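Local coordinates for caspase-1 (PDB 1M72), which is an insect cysteine protease of the caspase family that probably acts in the proteolytic cascade executing apoptosis, at residues C[213-216]-C[217-221]; C[225-228]-C[229-232]. All coordinates share one frame; numbering follows the deposited sequence.

In the fold
Contacts 1 and 2 follow one another along the caspase domain without nesting or crossing. Helix 203-215 runs out first, and contact 1 (213-216 with 217-221) closes the tight turn at its end, leading the chain into helix 221-235. Contact 2 (225-228 with 229-232) closes no loop; it is two successive turns in the body of that second helix. Their centres lie about 13 Å apart, yet they touch, because Arg219 NH1 of the turn packs 3.4 Å from Phe227 CD1 of the helix. The pair therefore shows two consecutive helices joined by a short turn, with Lys231 of the second forming a salt bridge back to Glu211 of helix 203-215.

Contact 1 of 2, residues C[213-216]-C[217-221]; sequences RYAG and TERDI
Arg219 folds back over Ala215 as the chain leaves helix 203-215, and the two residues meet through both backbone and side chain. Ala215 O accepts two hydrogen bonds: Arg219 N reaches it at 3.0 Å, nearly along the C=O axis, and Glu218 N comes in from above the carbonyl plane, also at 3.0 Å. Two donors on one oxygen draw Glu218 and Arg219 back against Ala215. The methyl group fills the inside of the same bend, with Ala215 CB 3.9 Å from Arg219 CB and under one face of the guanidinium group, offset toward its rim. Two torsions bring that group there: CG stands opposite the backbone N (chi1 173°), and the bend at chi3 (-72°) curls the tip back. Arg219 NH1 then ends at the edge of the Tyr214 ring, 4.1 Å from CE2, with the ring and guanidinium planes 62° apart, and it has a long, weak ion pair with Glu211. A water bridges weakly from Tyr214 O to Thr217 N, donating to the first and accepting from the second. Further out, the Asp220 side chain, at the N-cap, caps a backbone N in the first turn of the next helix, and its OD2 is also hydrogen-bonded to Thr223 OG1. The turn thus joins helix 203-215 to helix 221-235, with Arg219 resting on Leu224 and Phe227 of the latter.

Contact 2 of 2, residues C[225-228]-C[229-232]; sequences LTFV and CQKV
Phe227 and Lys231 are joined through the backbone by a bond of 3.0 Å from Lys231 N to Phe227 O, one of four consecutive i to i+4 hydrogen bonds that make this a regular alpha-helix. Cys229 N to Leu225 O and Gln230 N to Thr226 O are its companions, and the straightest is Val232 N to Val228 O, with an N-H...O angle of 176°. Close van der Waals contacts with the carbonyls of the preceding turn accompany these bonds: Cys229 CB sits 3.3 Å from Thr226 O, and Val232 CG2 lies 3.4 Å from Val228 O. The Val232 first torsion puts CG1 opposite the backbone N (chi1 170°), which places CG2 anti to the carbonyl carbon, beside the backbone N. Among side chains, those of Phe227 and Gln230 extend alongside one another in a common direction, and the amide approaches the edge of the ring with its plane 80° from that of the ring. Charge contributes through Lys231, whose chain, bent at three torsions, turns its NZ to a salt bridge with Glu211. Thr226 OG1 is hydrogen-bonded to Leu222 O of its own helix. Leu225 touches Leu208 and Val232 touches Ala207 of helix 203-215, Leu225 and Cys229 pack on Ile255 of strand 254-257, and Phe227, Gln230 and Thr226 meet Pro23, Ala22 and Leu222 of the second subunit, so helix 221-235 lies against all three.

Contact 1 of 2, residues C[213-216]-C[217-221]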
# COMPACT_ATOMS: atom_id res chain seq x y z
N ARG C 213 1.09 -17.38 12.56
CA ARG C 213 1.26 -18.38 13.62
C ARG C 213 2.34 -17.94 14.64
O ARG C 213 2.13 -18.07 15.83
CB ARG C 213 1.65 -19.74 13.03
CG ARG C 213 0.51 -20.66 12.72
CD ARG C 213 1.06 -21.99 12.18
NE ARG C 213 0.91 -22.13 10.72
CZ ARG C 213 1.90 -22.02 9.83
NH1 ARG C 213 3.14 -21.77 10.23
NH2 ARG C 213 1.63 -22.13 8.53
N TYR C 214 3.46 -17.42 14.15
CA TYR C 214 4.58 -16.97 15.00
C TYR C 214 4.35 -15.71 15.82
O TYR C 214 4.67 -15.69 17.01
CB TYR C 214 5.85 -16.77 14.14
CG TYR C 214 7.07 -16.21 14.89
CD1 TYR C 214 7.76 -16.99 15.85
CD2 TYR C 214 7.53 -14.91 14.64
CE1 TYR C 214 8.88 -16.47 16.55
CE2 TYR C 214 8.65 -14.37 15.33
CZ TYR C 214 9.32 -15.16 16.29
OH TYR C 214 10.39 -14.63 17.00
N ALA C 215 3.81 -14.65 15.23
CA ALA C 215 3.66 -13.41 15.99
C ALA C 215 2.33 -12.68 15.82
O ALA C 215 2.21 -11.50 16.19
CB ALA C 215 4.83 -12.45 15.65
N GLY C 216 1.34 -13.40 15.28
CA GLY C 216 0.03 -12.82 15.01
C GLY C 216 -0.68 -12.09 16.15
O GLY C 216 -1.50 -11.18 15.93
N THR C 217 -0.34 -12.47 17.37
CA THR C 217 -0.95 -11.87 18.55
C THR C 217 -0.24 -10.64 19.06
O THR C 217 -0.85 -9.76 19.64
CB THR C 217 -0.96 -12.89 19.73
OG1 THR C 217 -1.66 -14.09 19.36
CG2 THR C 217 -1.64 -12.27 20.91
N GLU C 218 1.06 -10.55 18.81
CA GLU C 218 1.86 -9.48 19.37
C GLU C 218 2.46 -8.45 18.47
O GLU C 218 2.90 -7.42 18.96
CB GLU C 218 3.03 -10.07 20.15
CG GLU C 218 2.67 -11.28 20.96
CD GLU C 218 3.78 -12.34 20.94
OE1 GLU C 218 3.94 -13.02 19.88
OE2 GLU C 218 4.47 -12.47 21.98
N ARG C 219 2.51 -8.72 17.18
CA ARG C 219 3.16 -7.79 16.27
C ARG C 219 2.13 -6.96 15.51
O ARG C 219 1.07 -7.47 15.18
CB ARG C 219 4.02 -8.63 15.35
CG ARG C 219 4.67 -7.96 14.21
CD ARG C 219 5.68 -8.94 13.65
NE ARG C 219 6.81 -9.08 14.56
CZ ARG C 219 7.81 -9.95 14.44
NH1 ARG C 219 7.86 -10.82 13.42
NH2 ARG C 219 8.79 -9.93 15.34
N ASP C 220 2.42 -5.68 15.25
CA ASP C 220 1.46 -4.88 14.50
C ASP C 220 1.44 -5.37 13.02
O ASP C 220 2.45 -5.87 12.47
CB ASP C 220 1.75 -3.39 14.63
CG ASP C 220 2.85 -2.91 13.70
OD1 ASP C 220 2.53 -2.63 12.52
OD2 ASP C 220 4.02 -2.81 14.17
N ILE C 221 0.25 -5.24 12.43
CA ILE C 221 -0.07 -5.72 11.10
C ILE C 221 0.90 -5.27 10.01
O ILE C 221 1.39 -6.11 9.23
CB ILE C 221 -1.60 -5.37 10.74
CG1 ILE C 221 -2.14 -6.34 9.66
CG2 ILE C 221 -1.74 -3.96 10.18
CD1 ILE C 221 -1.81 -7.76 9.93
O HOH W 1 1.51 -15.09 18.31

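Contact 2 of 2, residues C[225-228]-C[229-232]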
# COMPACT_ATOMS: atom_id res chain seq x y z
N LEU C 225 3.25 -7.82 7.97
CA LEU C 225 3.19 -7.97 6.53
C LEU C 225 4.55 -7.59 5.92
O LEU C 225 4.87 -8.06 4.83
CB LEU C 225 2.02 -7.14 5.95
CG LEU C 225 0.66 -7.79 6.29
CD1 LEU C 225 -0.54 -6.96 5.76
CD2 LEU C 225 0.66 -9.21 5.72
N THR C 226 5.36 -6.78 6.63
CA THR C 226 6.69 -6.47 6.12
C THR C 226 7.50 -7.78 6.13
O THR C 226 8.16 -8.12 5.15
CB THR C 226 7.40 -5.46 6.98
OG1 THR C 226 6.81 -4.17 6.78
CG2 THR C 226 8.87 -5.39 6.61
N PHE C 227 7.41 -8.55 7.22
CA PHE C 227 8.13 -9.80 7.25
C PHE C 227 7.50 -10.86 6.35
O PHE C 227 8.17 -11.78 5.89
CB PHE C 227 8.31 -10.26 8.71
CG PHE C 227 9.19 -9.32 9.53
CD1 PHE C 227 8.79 -8.90 10.80
CD2 PHE C 227 10.34 -8.75 8.95
CE1 PHE C 227 9.51 -7.93 11.47
CE2 PHE C 227 11.09 -7.76 9.61
CZ PHE C 227 10.67 -7.34 10.87
N VAL C 228 6.20 -10.74 6.09
CA VAL C 228 5.58 -11.67 5.18
C VAL C 228 6.25 -11.39 3.78
O VAL C 228 6.55 -12.34 3.03
CB VAL C 228 4.03 -11.47 5.10
CG1 VAL C 228 3.45 -12.31 3.94
CG2 VAL C 228 3.35 -11.93 6.40
N CYS C 229 6.50 -10.12 3.45
CA CYS C 229 7.10 -9.73 2.16
C CYS C 229 8.54 -10.24 2.04
O CYS C 229 9.00 -10.68 0.97
CB CYS C 229 7.09 -8.20 1.98
SG CYS C 229 5.43 -7.51 1.65
N GLN C 230 9.24 -10.19 3.16
CA GLN C 230 10.60 -10.67 3.22
C GLN C 230 10.64 -12.16 2.96
O GLN C 230 11.42 -12.65 2.15
CB GLN C 230 11.21 -10.35 4.60
CG GLN C 230 12.68 -10.63 4.64
CD GLN C 230 13.33 -10.32 5.98
OE1 GLN C 230 13.36 -9.15 6.46
NE2 GLN C 230 13.87 -11.38 6.60
N LYS C 231 9.77 -12.87 3.63
CA LYS C 231 9.73 -14.30 3.44
C LYS C 231 9.46 -14.62 1.95
O LYS C 231 10.23 -15.39 1.32
CB LYS C 231 8.66 -14.87 4.36
CG LYS C 231 8.67 -16.36 4.53
CD LYS C 231 9.40 -16.77 5.82
CE LYS C 231 8.77 -16.09 7.07
NZ LYS C 231 7.29 -16.21 7.05
N VAL C 232 8.39 -14.05 1.40
CA VAL C 232 8.04 -14.29 -0.02
C VAL C 232 9.20 -13.88 -0.94
O VAL C 232 9.51 -14.57 -1.90
CB VAL C 232 6.75 -13.46 -0.47
CG1 VAL C 232 6.58 -13.55 -2.00
CG2 VAL C 232 5.47 -13.99 0.26